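Local atomic coordinates of uncharacterized protein conserved in bacteria (Streptococcus suis, PDB entry 4FZ4), a protein that probably helps the bacterium attach to host cells as a surface antigen whose domain is of a glycosaminoglycan-binding family. Residues Tyr35-Leu46 with Phe76-Arg87. Residues are numbered along the deposited sequence; the frame is centred on the assembly and turned at random.
Sequences YSYQKALWEEFL and FKYQIKVENYIR. With NO3 (nitrate ion), chain D.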
ATOM      1  N   TYR A  35      -9.757  -9.788  -6.014  1.00 44.70           N
ATOM      2  CA  TYR A  35      -9.346  -8.578  -5.307  1.00 30.57           C
ATOM      3  C   TYR A  35     -10.457  -7.918  -4.502  1.00 44.91           C
ATOM      4  O   TYR A  35     -10.274  -6.828  -3.951  1.00 38.52           O
ATOM      5  CB  TYR A  35      -8.807  -7.587  -6.330  1.00 31.53           C
ATOM      6  CG  TYR A  35      -7.919  -8.241  -7.357  1.00 38.10           C
ATOM      7  CD1 TYR A  35      -6.723  -8.845  -6.979  1.00 32.66           C
ATOM      8  CD2 TYR A  35      -8.279  -8.275  -8.704  1.00 45.81           C
ATOM      9  CE1 TYR A  35      -5.901  -9.466  -7.910  1.00 33.37           C
ATOM     10  CE2 TYR A  35      -7.459  -8.901  -9.653  1.00 48.66           C
ATOM     11  CZ  TYR A  35      -6.270  -9.492  -9.241  1.00 42.42           C
ATOM     12  OH  TYR A  35      -5.444 -10.114 -10.147  1.00 42.56           O
ATOM     13  N   SER A  36     -11.606  -8.582  -4.438  1.00 39.98           N
ATOM     14  CA  SER A  36     -12.762  -8.068  -3.718  1.00 37.28           C
ATOM     15  C   SER A  36     -12.431  -7.712  -2.278  1.00 38.45           C
ATOM     16  O   SER A  36     -12.934  -6.717  -1.748  1.00 39.58           O
ATOM     17  CB  SER A  36     -13.890  -9.102  -3.754  1.00 49.69           C
ATOM     18  OG  SER A  36     -13.417 -10.379  -3.348  1.00 62.35           O
ATOM     19  N   TYR A  37     -11.587  -8.522  -1.643  1.00 30.62           N
ATOM     20  CA  TYR A  37     -11.207  -8.258  -0.264  1.00 37.58           C
ATOM     21  C   TYR A  37     -10.270  -7.040  -0.147  1.00 33.42           C
ATOM     22  O   TYR A  37     -10.495  -6.156   0.678  1.00 32.92           O
ATOM     23  CB  TYR A  37     -10.557  -9.500   0.348  1.00 39.55           C
ATOM     24  CG  TYR A  37     -10.200  -9.320   1.807  1.00 37.82           C
ATOM     25  CD1 TYR A  37      -8.996  -8.733   2.179  1.00 40.23           C
ATOM     26  CD2 TYR A  37     -11.078  -9.708   2.810  1.00 43.03           C
ATOM     27  CE1 TYR A  37      -8.669  -8.539   3.515  1.00 43.88           C
ATOM     28  CE2 TYR A  37     -10.765  -9.515   4.152  1.00 39.76           C
ATOM     29  CZ  TYR A  37      -9.555  -8.934   4.495  1.00 42.01           C
ATOM     30  OH  TYR A  37      -9.215  -8.782   5.814  1.00 52.17           O
ATOM     31  N   GLN A  38      -9.222  -6.999  -0.965  1.00 28.18           N
ATOM     32  CA  GLN A  38      -8.289  -5.868  -0.946  1.00 36.72           C
ATOM     33  C   GLN A  38      -9.018  -4.579  -1.322  1.00 40.79           C
ATOM     34  O   GLN A  38      -8.756  -3.519  -0.759  1.00 44.26           O
ATOM     35  CB  GLN A  38      -7.134  -6.107  -1.930  1.00 34.80           C
ATOM     36  CG  GLN A  38      -6.289  -4.858  -2.230  1.00 35.88           C
ATOM     37  CD  GLN A  38      -5.525  -4.335  -1.021  1.00 29.61           C
ATOM     38  OE1 GLN A  38      -4.930  -3.251  -1.064  1.00 36.82           O
ATOM     39  NE2 GLN A  38      -5.536  -5.101   0.060  1.00 28.43           N
ATOM     40  N   LYS A  39      -9.940  -4.682  -2.277  1.00 41.75           N
ATOM     41  CA  LYS A  39     -10.715  -3.532  -2.734  1.00 41.08           C
ATOM     42  C   LYS A  39     -11.443  -2.858  -1.571  1.00 45.76           C
ATOM     43  O   LYS A  39     -11.286  -1.658  -1.341  1.00 43.32           O
ATOM     44  CB  LYS A  39     -11.728  -3.980  -3.793  1.00 40.73           C
ATOM     45  CG  LYS A  39     -12.565  -2.857  -4.370  1.00 44.48           C
ATOM     46  CD  LYS A  39     -13.635  -3.391  -5.302  1.00 64.28           C
ATOM     47  CE  LYS A  39     -14.557  -2.274  -5.761  1.00 79.13           C
ATOM     48  NZ  LYS A  39     -15.194  -1.568  -4.609  1.00 85.97           N
ATOM     49  N   ALA A  40     -12.232  -3.636  -0.833  1.00 35.87           N
ATOM     50  CA  ALA A  40     -12.978  -3.101   0.302  1.00 39.14           C
ATOM     51  C   ALA A  40     -12.040  -2.719   1.431  1.00 43.02           C
ATOM     52  O   ALA A  40     -12.321  -1.799   2.203  1.00 51.42           O
ATOM     53  CB  ALA A  40     -13.997  -4.122   0.796  1.00 51.40           C
ATOM     54  N   LEU A  41     -10.922  -3.429   1.539  1.00 35.38           N
ATOM     55  CA  LEU A  41      -9.953  -3.130   2.589  1.00 34.60           C
ATOM     56  C   LEU A  41      -9.314  -1.774   2.286  1.00 33.47           C
ATOM     57  O   LEU A  41      -9.269  -0.886   3.137  1.00 38.14           O
ATOM     58  CB  LEU A  41      -8.884  -4.223   2.648  1.00 34.31           C
ATOM     59  CG  LEU A  41      -8.029  -4.222   3.910  1.00 33.94           C
ATOM     60  CD1 LEU A  41      -8.944  -4.328   5.125  1.00 32.43           C
ATOM     61  CD2 LEU A  41      -7.036  -5.382   3.864  1.00 29.25           C
ATOM     62  N   TRP A  42      -8.835  -1.614   1.058  1.00 30.06           N
ATOM     63  CA  TRP A  42      -8.227  -0.357   0.651  1.00 39.39           C
ATOM     64  C   TRP A  42      -9.224   0.797   0.814  1.00 36.08           C
ATOM     65  O   TRP A  42      -8.865   1.887   1.263  1.00 40.33           O
ATOM     66  CB  TRP A  42      -7.767  -0.438  -0.810  1.00 44.91           C
ATOM     67  CG  TRP A  42      -7.366   0.897  -1.349  1.00 38.59           C
ATOM     68  CD1 TRP A  42      -7.880   1.525  -2.449  1.00 27.33           C
ATOM     69  CD2 TRP A  42      -6.409   1.799  -0.780  1.00 30.96           C
ATOM     70  NE1 TRP A  42      -7.306   2.764  -2.594  1.00 30.72           N
ATOM     71  CE2 TRP A  42      -6.401   2.959  -1.583  1.00 24.14           C
ATOM     72  CE3 TRP A  42      -5.561   1.739   0.333  1.00 27.98           C
ATOM     73  CZ2 TRP A  42      -5.576   4.058  -1.312  1.00 21.47           C
ATOM     74  CZ3 TRP A  42      -4.736   2.830   0.606  1.00 17.66           C
ATOM     75  CH2 TRP A  42      -4.752   3.977  -0.216  1.00 22.97           C
ATOM     76  N   GLU A  43     -10.477   0.544   0.442  1.00 36.70           N
ATOM     77  CA  GLU A  43     -11.542   1.543   0.539  1.00 38.34           C
ATOM     78  C   GLU A  43     -11.609   2.105   1.950  1.00 43.43           C
ATOM     79  O   GLU A  43     -11.802   3.304   2.145  1.00 58.49           O
ATOM     80  CB  GLU A  43     -12.891   0.906   0.199  1.00 35.89           C
ATOM     81  CG  GLU A  43     -13.718   1.661  -0.806  1.00 44.01           C
ATOM     82  CD  GLU A  43     -13.712   1.001  -2.167  1.00 55.58           C
ATOM     83  OE1 GLU A  43     -12.635   0.955  -2.798  1.00 65.66           O
ATOM     84  OE2 GLU A  43     -14.784   0.517  -2.601  1.00 55.88           O
ATOM     85  N   GLU A  44     -11.451   1.217   2.928  1.00 35.41           N
ATOM     86  CA  GLU A  44     -11.499   1.589   4.335  1.00 40.63           C
ATOM     87  C   GLU A  44     -10.267   2.360   4.761  1.00 32.08           C
ATOM     88  O   GLU A  44     -10.374   3.374   5.455  1.00 39.58           O
ATOM     89  CB  GLU A  44     -11.646   0.339   5.205  1.00 48.63           C
ATOM     90  CG  GLU A  44     -12.902  -0.443   4.909  1.00 58.23           C
ATOM     91  CD  GLU A  44     -14.156   0.392   5.096  1.00 63.90           C
ATOM     92  OE1 GLU A  44     -14.497   0.697   6.258  1.00 62.73           O
ATOM     93  OE2 GLU A  44     -14.792   0.750   4.080  1.00 68.51           O
ATOM     94  N   PHE A  45      -9.095   1.870   4.368  1.00 23.57           N
ATOM     95  CA  PHE A  45      -7.859   2.557   4.725  1.00 27.55           C
ATOM     96  C   PHE A  45      -7.884   3.955   4.088  1.00 31.25           C
ATOM     97  O   PHE A  45      -7.398   4.927   4.679  1.00 33.73           O
ATOM     98  CB  PHE A  45      -6.626   1.780   4.225  1.00 29.41           C
ATOM     99  CG  PHE A  45      -6.421   0.431   4.893  1.00 22.43           C
ATOM    100  CD1 PHE A  45      -6.595   0.274   6.263  1.00 20.71           C
ATOM    101  CD2 PHE A  45      -6.009  -0.667   4.153  1.00 22.15           C
ATOM    102  CE1 PHE A  45      -6.361  -0.967   6.887  1.00 22.83           C
ATOM    103  CE2 PHE A  45      -5.770  -1.909   4.769  1.00 20.76           C
ATOM    104  CZ  PHE A  45      -5.949  -2.051   6.134  1.00 20.53           C
ATOM    105  N   LEU A  46      -8.465   4.054   2.890  1.00 29.12           N
ATOM    106  CA  LEU A  46      -8.549   5.345   2.188  1.00 35.98           C
ATOM    107  C   LEU A  46      -9.418   6.310   2.975  1.00 44.10           C
ATOM    108  O   LEU A  46      -9.002   7.429   3.302  1.00 45.27           O
ATOM    109  CB  LEU A  46      -9.133   5.163   0.792  1.00 31.85           C
ATOM    110  CG  LEU A  46      -9.361   6.420  -0.054  1.00 38.84           C
ATOM    111  CD1 LEU A  46      -8.139   7.317  -0.060  1.00 20.18           C
ATOM    112  CD2 LEU A  46      -9.686   5.987  -1.460  1.00 20.99           C
ATOM    113  N   PHE A  76      -0.766   4.343   7.092  1.00 33.88           N
ATOM    114  CA  PHE A  76      -1.422   4.635   5.822  1.00 28.13           C
ATOM    115  C   PHE A  76      -0.443   4.509   4.657  1.00 28.11           C
ATOM    116  O   PHE A  76      -0.754   3.917   3.616  1.00 31.85           O
ATOM    117  CB  PHE A  76      -2.026   6.042   5.865  1.00 31.04           C
ATOM    118  CG  PHE A  76      -2.930   6.350   4.707  1.00 28.50           C
ATOM    119  CD1 PHE A  76      -3.693   5.346   4.116  1.00 25.27           C
ATOM    120  CD2 PHE A  76      -3.014   7.642   4.195  1.00 23.83           C
ATOM    121  CE1 PHE A  76      -4.518   5.620   3.028  1.00 24.27           C
ATOM    122  CE2 PHE A  76      -3.833   7.931   3.109  1.00 31.34           C
ATOM    123  CZ  PHE A  76      -4.585   6.918   2.523  1.00 22.24           C
ATOM    124  N   LYS A  77       0.745   5.064   4.845  1.00 32.82           N
ATOM    125  CA  LYS A  77       1.777   5.016   3.828  1.00 22.85           C
ATOM    126  C   LYS A  77       2.023   3.566   3.385  1.00 22.37           C
ATOM    127  O   LYS A  77       2.088   3.272   2.192  1.00 29.41           O
ATOM    128  CB  LYS A  77       3.048   5.641   4.390  1.00 29.53           C
ATOM    129  CG  LYS A  77       4.299   5.389   3.586  1.00 46.36           C
ATOM    130  CD  LYS A  77       5.520   5.896   4.335  1.00 57.60           C
ATOM    131  CE  LYS A  77       6.791   5.491   3.612  1.00 69.26           C
ATOM    132  NZ  LYS A  77       8.011   5.866   4.373  1.00 73.56           N
ATOM    133  N   TYR A  78       2.138   2.657   4.350  1.00 29.02           N
ATOM    134  CA  TYR A  78       2.357   1.251   4.038  1.00 26.55           C
ATOM    135  C   TYR A  78       1.125   0.602   3.418  1.00 29.83           C
ATOM    136  O   TYR A  78       1.245  -0.339   2.630  1.00 27.50           O
ATOM    137  CB  TYR A  78       2.814   0.506   5.295  1.00 27.44           C
ATOM    138  CG  TYR A  78       4.198   0.948   5.714  1.00 27.51           C
ATOM    139  CD1 TYR A  78       5.316   0.578   4.973  1.00 31.39           C
ATOM    140  CD2 TYR A  78       4.382   1.834   6.783  1.00 32.01           C
ATOM    141  CE1 TYR A  78       6.584   1.080   5.273  1.00 27.07           C
ATOM    142  CE2 TYR A  78       5.648   2.347   7.094  1.00 31.59           C
ATOM    143  CZ  TYR A  78       6.744   1.963   6.332  1.00 35.91           C
ATOM    144  OH  TYR A  78       8.000   2.445   6.630  1.00 47.03           O
ATOM    145  N   GLN A  79      -0.055   1.115   3.757  1.00 23.53           N
ATOM    146  CA  GLN A  79      -1.295   0.587   3.191  1.00 22.45           C
ATOM    147  C   GLN A  79      -1.366   1.036   1.741  1.00 23.36           C
ATOM    148  O   GLN A  79      -1.889   0.324   0.878  1.00 34.45           O
ATOM    149  CB  GLN A  79      -2.506   1.108   3.968  1.00 20.15           C
ATOM    150  CG  GLN A  79      -2.521   0.633   5.403  1.00 24.66           C
ATOM    151  CD  GLN A  79      -3.426   1.441   6.302  1.00 27.48           C
ATOM    152  OE1 GLN A  79      -3.542   1.143   7.495  1.00 27.83           O
ATOM    153  NE2 GLN A  79      -4.069   2.473   5.752  1.00 22.99           N
ATOM    154  N   ILE A  80      -0.836   2.223   1.471  1.00 28.25           N
ATOM    155  CA  ILE A  80      -0.818   2.742   0.104  1.00 23.85           C
ATOM    156  C   ILE A  80       0.087   1.857  -0.755  1.00 26.86           C
ATOM    157  O   ILE A  80      -0.250   1.522  -1.895  1.00 34.70           O
ATOM    158  CB  ILE A  80      -0.278   4.182   0.058  1.00 29.26           C
ATOM    159  CG1 ILE A  80      -1.320   5.137   0.659  1.00 26.58           C
ATOM    160  CG2 ILE A  80       0.066   4.569  -1.390  1.00 14.97           C
ATOM    161  CD1 ILE A  80      -0.792   6.540   0.906  1.00 21.95           C
ATOM    162  N   LYS A  81       1.237   1.474  -0.201  1.00 32.59           N
ATOM    163  CA  LYS A  81       2.167   0.617  -0.929  1.00 30.07           C
ATOM    164  C   LYS A  81       1.509  -0.702  -1.323  1.00 29.81           C
ATOM    165  O   LYS A  81       1.616  -1.148  -2.471  1.00 30.47           O
ATOM    166  CB  LYS A  81       3.414   0.339  -0.086  1.00 33.26           C
ATOM    167  CG  LYS A  81       4.628   1.138  -0.522  1.00 47.15           C
ATOM    168  CD  LYS A  81       4.914   0.888  -2.002  1.00 56.15           C
ATOM    169  CE  LYS A  81       6.027   1.776  -2.533  1.00 59.25           C
ATOM    170  NZ  LYS A  81       6.182   1.612  -4.012  1.00 61.36           N
ATOM    171  N   VAL A  82       0.818  -1.322  -0.371  1.00 26.78           N
ATOM    172  CA  VAL A  82       0.149  -2.588  -0.638  1.00 19.35           C
ATOM    173  C   VAL A  82      -0.858  -2.455  -1.780  1.00 23.33           C
ATOM    174  O   VAL A  82      -0.844  -3.249  -2.721  1.00 34.38           O
ATOM    175  CB  VAL A  82      -0.536  -3.134   0.650  1.00 29.24           C
ATOM    176  CG1 VAL A  82      -1.370  -4.374   0.335  1.00 28.52           C
ATOM    177  CG2 VAL A  82       0.535  -3.497   1.672  1.00 15.66           C
ATOM    178  N   GLU A  83      -1.727  -1.454  -1.700  1.00 30.17           N
ATOM    179  CA  GLU A  83      -2.717  -1.221  -2.748  1.00 22.13           C
ATOM    180  C   GLU A  83      -1.974  -1.047  -4.067  1.00 26.96           C
ATOM    181  O   GLU A  83      -2.428  -1.485  -5.123  1.00 33.83           O
ATOM    182  CB  GLU A  83      -3.513   0.045  -2.420  1.00 22.16           C
ATOM    183  CG  GLU A  83      -4.308   0.611  -3.573  1.00 27.90           C
ATOM    184  CD  GLU A  83      -5.449  -0.291  -4.029  1.00 34.27           C
ATOM    185  OE1 GLU A  83      -5.569  -1.428  -3.516  1.00 36.90           O
ATOM    186  OE2 GLU A  83      -6.228   0.143  -4.908  1.00 43.06           O
ATOM    187  N   ASN A  84      -0.814  -0.405  -3.997  1.00 24.72           N
ATOM    188  CA  ASN A  84      -0.001  -0.151  -5.180  1.00 16.41           C
ATOM    189  C   ASN A  84       0.562  -1.467  -5.735  1.00 27.06           C
ATOM    190  O   ASN A  84       0.410  -1.768  -6.917  1.00 25.36           O
ATOM    191  CB  ASN A  84       1.142   0.805  -4.806  1.00 20.18           C
ATOM    192  CG  ASN A  84       1.839   1.380  -6.016  1.00 27.66           C
ATOM    193  OD1 ASN A  84       2.115   0.671  -6.980  1.00 32.46           O
ATOM    194  ND2 ASN A  84       2.135   2.676  -5.972  1.00 27.21           N
ATOM    195  N   TYR A  85       1.243  -2.234  -4.881  1.00 18.59           N
ATOM    196  CA  TYR A  85       1.781  -3.526  -5.287  1.00 24.76           C
ATOM    197  C   TYR A  85       0.699  -4.391  -5.916  1.00 26.68           C
ATOM    198  O   TYR A  85       0.902  -4.979  -6.977  1.00 32.67           O
ATOM    199  CB  TYR A  85       2.349  -4.276  -4.081  1.00 28.81           C
ATOM    200  CG  TYR A  85       3.616  -3.682  -3.519  1.00 30.67           C
ATOM    201  CD1 TYR A  85       4.344  -2.732  -4.245  1.00 29.52           C
ATOM    202  CD2 TYR A  85       4.128  -4.114  -2.289  1.00 20.67           C
ATOM    203  CE1 TYR A  85       5.542  -2.235  -3.777  1.00 23.90           C
ATOM    204  CE2 TYR A  85       5.341  -3.620  -1.811  1.00 30.37           C
ATOM    205  CZ  TYR A  85       6.042  -2.681  -2.567  1.00 32.31           C
ATOM    206  OH  TYR A  85       7.271  -2.222  -2.144  1.00 37.43           O
ATOM    207  N   ILE A  86      -0.456  -4.469  -5.265  1.00 25.99           N
ATOM    208  CA  ILE A  86      -1.524  -5.299  -5.793  1.00 23.95           C
ATOM    209  C   ILE A  86      -2.066  -4.794  -7.134  1.00 33.27           C
ATOM    210  O   ILE A  86      -2.363  -5.600  -8.025  1.00 34.57           O
ATOM    211  CB  ILE A  86      -2.655  -5.475  -4.754  1.00 24.88           C
ATOM    212  CG1 ILE A  86      -2.100  -6.236  -3.543  1.00 19.25           C
ATOM    213  CG2 ILE A  86      -3.805  -6.304  -5.348  1.00 22.08           C
ATOM    214  CD1 ILE A  86      -3.112  -6.457  -2.435  1.00 27.95           C
ATOM    215  N   ARG A  87      -2.187  -3.476  -7.294  1.00 28.35           N
ATOM    216  CA  ARG A  87      -2.650  -2.943  -8.566  1.00 23.01           C
ATOM    217  C   ARG A  87      -1.675  -3.349  -9.656  1.00 27.01           C
ATOM    218  O   ARG A  87      -2.089  -3.645 -10.772  1.00 37.39           O
ATOM    219  CB  ARG A  87      -2.761  -1.415  -8.539  1.00 27.68           C
ATOM    220  CG  ARG A  87      -4.071  -0.909  -7.945  1.00 32.48           C
ATOM    221  CD  ARG A  87      -4.241   0.590  -8.129  1.00 29.58           C
ATOM    222  NE  ARG A  87      -5.121   1.138  -7.103  1.00 35.65           N
ATOM    223  CZ  ARG A  87      -5.521   2.404  -7.046  1.00 38.01           C
ATOM    224  NH1 ARG A  87      -5.126   3.272  -7.970  1.00 34.96           N
ATOM    225  NH2 ARG A  87      -6.301   2.806  -6.051  1.00 37.74           N
TER
HETATM  226  N   NO3 D 303      -5.198   4.670   7.826  1.00 66.93           N
HETATM  227  O1  NO3 D 303      -5.862   4.224   6.652  1.00 60.79           O
HETATM  228  O2  NO3 D 303      -4.915   6.052   8.009  1.00 45.24           O
HETATM  229  O3  NO3 D 303      -4.828   3.730   8.830  1.00 80.00           O
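Trp42 is the knob of a knobs-into-holes contact between two antiparallel helices of this all-helical domain, its indole set among Phe76, Ile80, Glu83 and Arg87. The segment axes approach to 10.3 Å with 150° between their directions. A chi1 of 170°, which puts CG opposite the backbone N of Trp42, sends the indole across to helix 66-95, where it lies flat against Glu83: CG of Glu83 sits 3.6 Å from the centroid of the five-membered ring of Trp42, a CH-pi contact, and the carboxylate stacks on the ring almost parallel to it. Leu46 CB lies over the opposite face, toward its rim. At the far end of the indole, Trp42 CH2 meets Phe76 CE1 at 3.6 Å, the two rings rim to rim, and Ile80 CG1 at 3.7 Å. Arg87 fixes the carboxylate side-on, NE and NH2 both bonding to Glu83 OE2, with NE 2.7 Å from that oxygen. This salt bridge within the helix should help keep the acid's charge in place against the indole. About one turn on from Trp42, Phe45 offers a ring face to Gln79, whose extended chain lays its amide over it, and Gln79 NE2 donates to nitrate O1 at 2.7 Å; the ion probably comes from the crystallisation liquor. Near the start of helix 36-55, Ile86 CD1 packs 3.6 Å from Gln38 CG. Helix 3-23 runs along the indole side of the contact, Leu16 on Phe76, Leu20 on Ile80 and Leu23 on Trp42 and Arg87, while Tyr29, in the loop leading to helix 36-55, hydrogen-bonds Glu83 OE1, and helix 123-152 packs against Tyr78 and Tyr85.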